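PDB 4S1V: D-3-phosphoglycerate dehydrogenase-related protein from Vibrio cholerae, which probably catalyses the NAD-dependent, stereospecific oxidation or reduction of D-2-hydroxyacids such as 3-phosphoglycerate, as a member of the D-2-hydroxyacid dehydrogenase family. Local coordinates for residues L53-T58 with T237-L242. Numbering follows the deposited sequence.
Sequences LIRERT and TSRAEL
E56 and R239 reach toward each other from opposite directions and meet in a salt bridge between two loops whose nearest CA atoms, those of the same two residues, stand 11.1 Å apart. The close part centres on one oxygen, OE2 of E56: NH2 of R239 donates to it over 2.8 Å in a nearly straight bond (171°), NE of R239 adds a weak second bond, and S81 OG is hydrogen-bonded to it as well. OE2 lies in the guanidinium plane, at its edge, whereas NH2 meets it from above the carboxylate plane; the two flat groups are 72° apart. Beyond CG the glutamate chain is extended, which carries its carboxylate across the gap; R239 bends at chi2 (-69°), and its NH1 turns back to donate to its neighbour's carbonyl, S238 O, at 2.7 Å.

The solvent side is looser: a water donates to OE1 of E56 and accepts from NE of R239 (3.2 Å). Elsewhere, beyond NH2 of R239, lies R55, whose approach is tentative because its side chain is modelled in two conformations; in one of them its NH1 is bonded to K79 O. Just 93 Å² is buried in all, consistent with a polar bridge across the interdomain cleft expected of this family, and R239 lies in the loop that, as in relatives, probably supplies the active-site arginine. On one bank, a type II' turn from I54 to R57 follows strand 50-53 of the five-stranded parallel sheet; on the other, the loop after strand 233-236 of the seven-stranded Rossmann-type sheet leads through a short 3-10 turn toward helix 247-254.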
loop_
_atom_site.group_PDB
_atom_site.type_symbol
_atom_site.label_atom_id
_atom_site.label_comp_id
_atom_site.label_asym_id
_atom_site.label_seq_id
_atom_site.Cartn_x
_atom_site.Cartn_y
_atom_site.Cartn_z
ATOM N N LEU C 53 -29.769 12.345 26.334
ATOM C CA LEU C 53 -29.010 11.243 25.766
ATOM C C LEU C 53 -29.057 11.237 24.248
ATOM O O LEU C 53 -30.116 11.458 23.651
ATOM C CB LEU C 53 -29.538 9.899 26.286
ATOM C CG LEU C 53 -29.593 9.682 27.796
ATOM C CD1 LEU C 53 -30.043 8.257 28.089
ATOM C CD2 LEU C 53 -28.250 9.976 28.443
ATOM N N ILE C 54 -27.907 10.957 23.638
ATOM C CA ILE C 54 -27.818 10.798 22.194
ATOM C C ILE C 54 -27.919 9.316 21.850
ATOM O O ILE C 54 -26.954 8.564 21.986
ATOM C CB ILE C 54 -26.540 11.428 21.606
ATOM C CG1 ILE C 54 -26.399 12.886 22.078
ATOM C CG2 ILE C 54 -26.548 11.314 20.078
ATOM C CD1 ILE C 54 -25.230 13.639 21.472
ATOM N N ARG C 55 -29.114 8.915 21.407
ATOM C CA ARG C 55 -29.419 7.516 21.103
ATOM C C ARG C 55 -28.826 6.579 22.168
ATOM O O ARG C 55 -29.064 6.788 23.364
ATOM C CB ARG C 55 -28.984 7.150 19.675
ATOM C CG ARG C 55 -29.680 7.961 18.589
ATOM C CD ARG C 55 -31.201 7.838 18.647
ATOM N NE ARG C 55 -31.653 6.472 18.401
ATOM C CZ ARG C 55 -32.331 5.737 19.276
ATOM N NH1 ARG C 55 -32.655 6.238 20.456
ATOM N NH2 ARG C 55 -32.687 4.498 18.969
ATOM N N GLU C 56 -28.056 5.570 21.750
ATOM C CA GLU C 56 -27.553 4.529 22.665
ATOM C C GLU C 56 -26.072 4.664 23.073
ATOM O O GLU C 56 -25.464 3.685 23.499
ATOM C CB GLU C 56 -27.774 3.123 22.067
ATOM C CG GLU C 56 -29.117 2.911 21.377
ATOM C CD GLU C 56 -29.506 1.450 21.259
ATOM O OE1 GLU C 56 -28.993 0.608 22.026
ATOM O OE2 GLU C 56 -30.353 1.135 20.403
ATOM N N ARG C 57 -25.493 5.857 22.951
ATOM C CA ARG C 57 -24.049 6.039 23.216
ATOM C C ARG C 57 -23.628 5.800 24.677
ATOM O O ARG C 57 -22.468 5.494 24.945
ATOM C CB ARG C 57 -23.594 7.415 22.744
ATOM C CG ARG C 57 -23.698 7.579 21.240
ATOM C CD ARG C 57 -23.411 9.002 20.810
ATOM N NE ARG C 57 -23.699 9.178 19.388
ATOM C CZ ARG C 57 -23.385 10.257 18.679
ATOM N NH1 ARG C 57 -22.753 11.281 19.242
ATOM N NH2 ARG C 57 -23.702 10.304 17.390
ATOM N N THR C 58 -24.571 5.930 25.606
ATOM C CA THR C 58 -24.328 5.582 27.012
ATOM C C THR C 58 -25.467 4.733 27.584
ATOM O O THR C 58 -26.624 5.141 27.545
ATOM C CB THR C 58 -24.119 6.846 27.874
ATOM O OG1 THR C 58 -22.891 7.481 27.499
ATOM C CG2 THR C 58 -24.047 6.504 29.369
ATOM N N THR C 237 -26.052 -1.718 8.840
ATOM C CA THR C 237 -26.251 -0.385 9.445
ATOM C C THR C 237 -27.317 -0.452 10.538
ATOM O O THR C 237 -27.941 0.556 10.898
ATOM C CB THR C 237 -26.674 0.675 8.404
ATOM O OG1 THR C 237 -27.852 0.231 7.722
ATOM C CG2 THR C 237 -25.560 0.916 7.384
ATOM N N SER C 238 -27.533 -1.654 11.056
ATOM C CA SER C 238 -28.503 -1.849 12.121
ATOM C C SER C 238 -27.883 -2.019 13.501
ATOM O O SER C 238 -27.767 -1.049 14.253
ATOM C CB SER C 238 -29.413 -3.042 11.804
ATOM O OG SER C 238 -30.309 -2.699 10.755
ATOM N N ARG C 239 -27.493 -3.245 13.830
ATOM C CA ARG C 239 -26.828 -3.544 15.097
ATOM C C ARG C 239 -25.956 -4.764 14.872
ATOM O O ARG C 239 -26.394 -5.735 14.259
ATOM C CB ARG C 239 -27.793 -3.777 16.274
ATOM C CG ARG C 239 -28.611 -2.554 16.711
ATOM C CD ARG C 239 -27.744 -1.481 17.365
ATOM N NE ARG C 239 -28.533 -0.353 17.878
ATOM C CZ ARG C 239 -28.800 0.768 17.202
ATOM N NH1 ARG C 239 -28.352 0.953 15.966
ATOM N NH2 ARG C 239 -29.521 1.724 17.771
ATOM N N ALA C 240 -24.715 -4.704 15.356
ATOM C CA ALA C 240 -23.756 -5.796 15.178
ATOM C C ALA C 240 -24.253 -7.100 15.794
ATOM O O ALA C 240 -24.033 -8.176 15.236
ATOM C CB ALA C 240 -22.400 -5.412 15.760
ATOM N N GLU C 241 -24.951 -6.986 16.920
ATOM C CA GLU C 241 -25.443 -8.139 17.688
ATOM C C GLU C 241 -26.545 -8.969 16.982
ATOM O O GLU C 241 -26.923 -10.052 17.457
ATOM C CB GLU C 241 -25.907 -7.681 19.073
ATOM C CG GLU C 241 -24.814 -7.047 19.932
ATOM C CD GLU C 241 -24.714 -5.524 19.804
ATOM O OE1 GLU C 241 -25.160 -4.948 18.783
ATOM O OE2 GLU C 241 -24.176 -4.889 20.743
ATOM N N LEU C 242 -27.051 -8.464 15.856
ATOM C CA LEU C 242 -27.920 -9.251 14.964
ATOM C C LEU C 242 -27.168 -10.428 14.361
ATOM O O LEU C 242 -27.770 -11.423 13.952
ATOM C CB LEU C 242 -28.447 -8.380 13.824
ATOM C CG LEU C 242 -29.428 -7.259 14.164
ATOM C CD1 LEU C 242 -29.634 -6.343 12.967
ATOM C CD2 LEU C 242 -30.764 -7.821 14.633
HETATM O O HOH W 1 -29.219 -1.948 20.536
#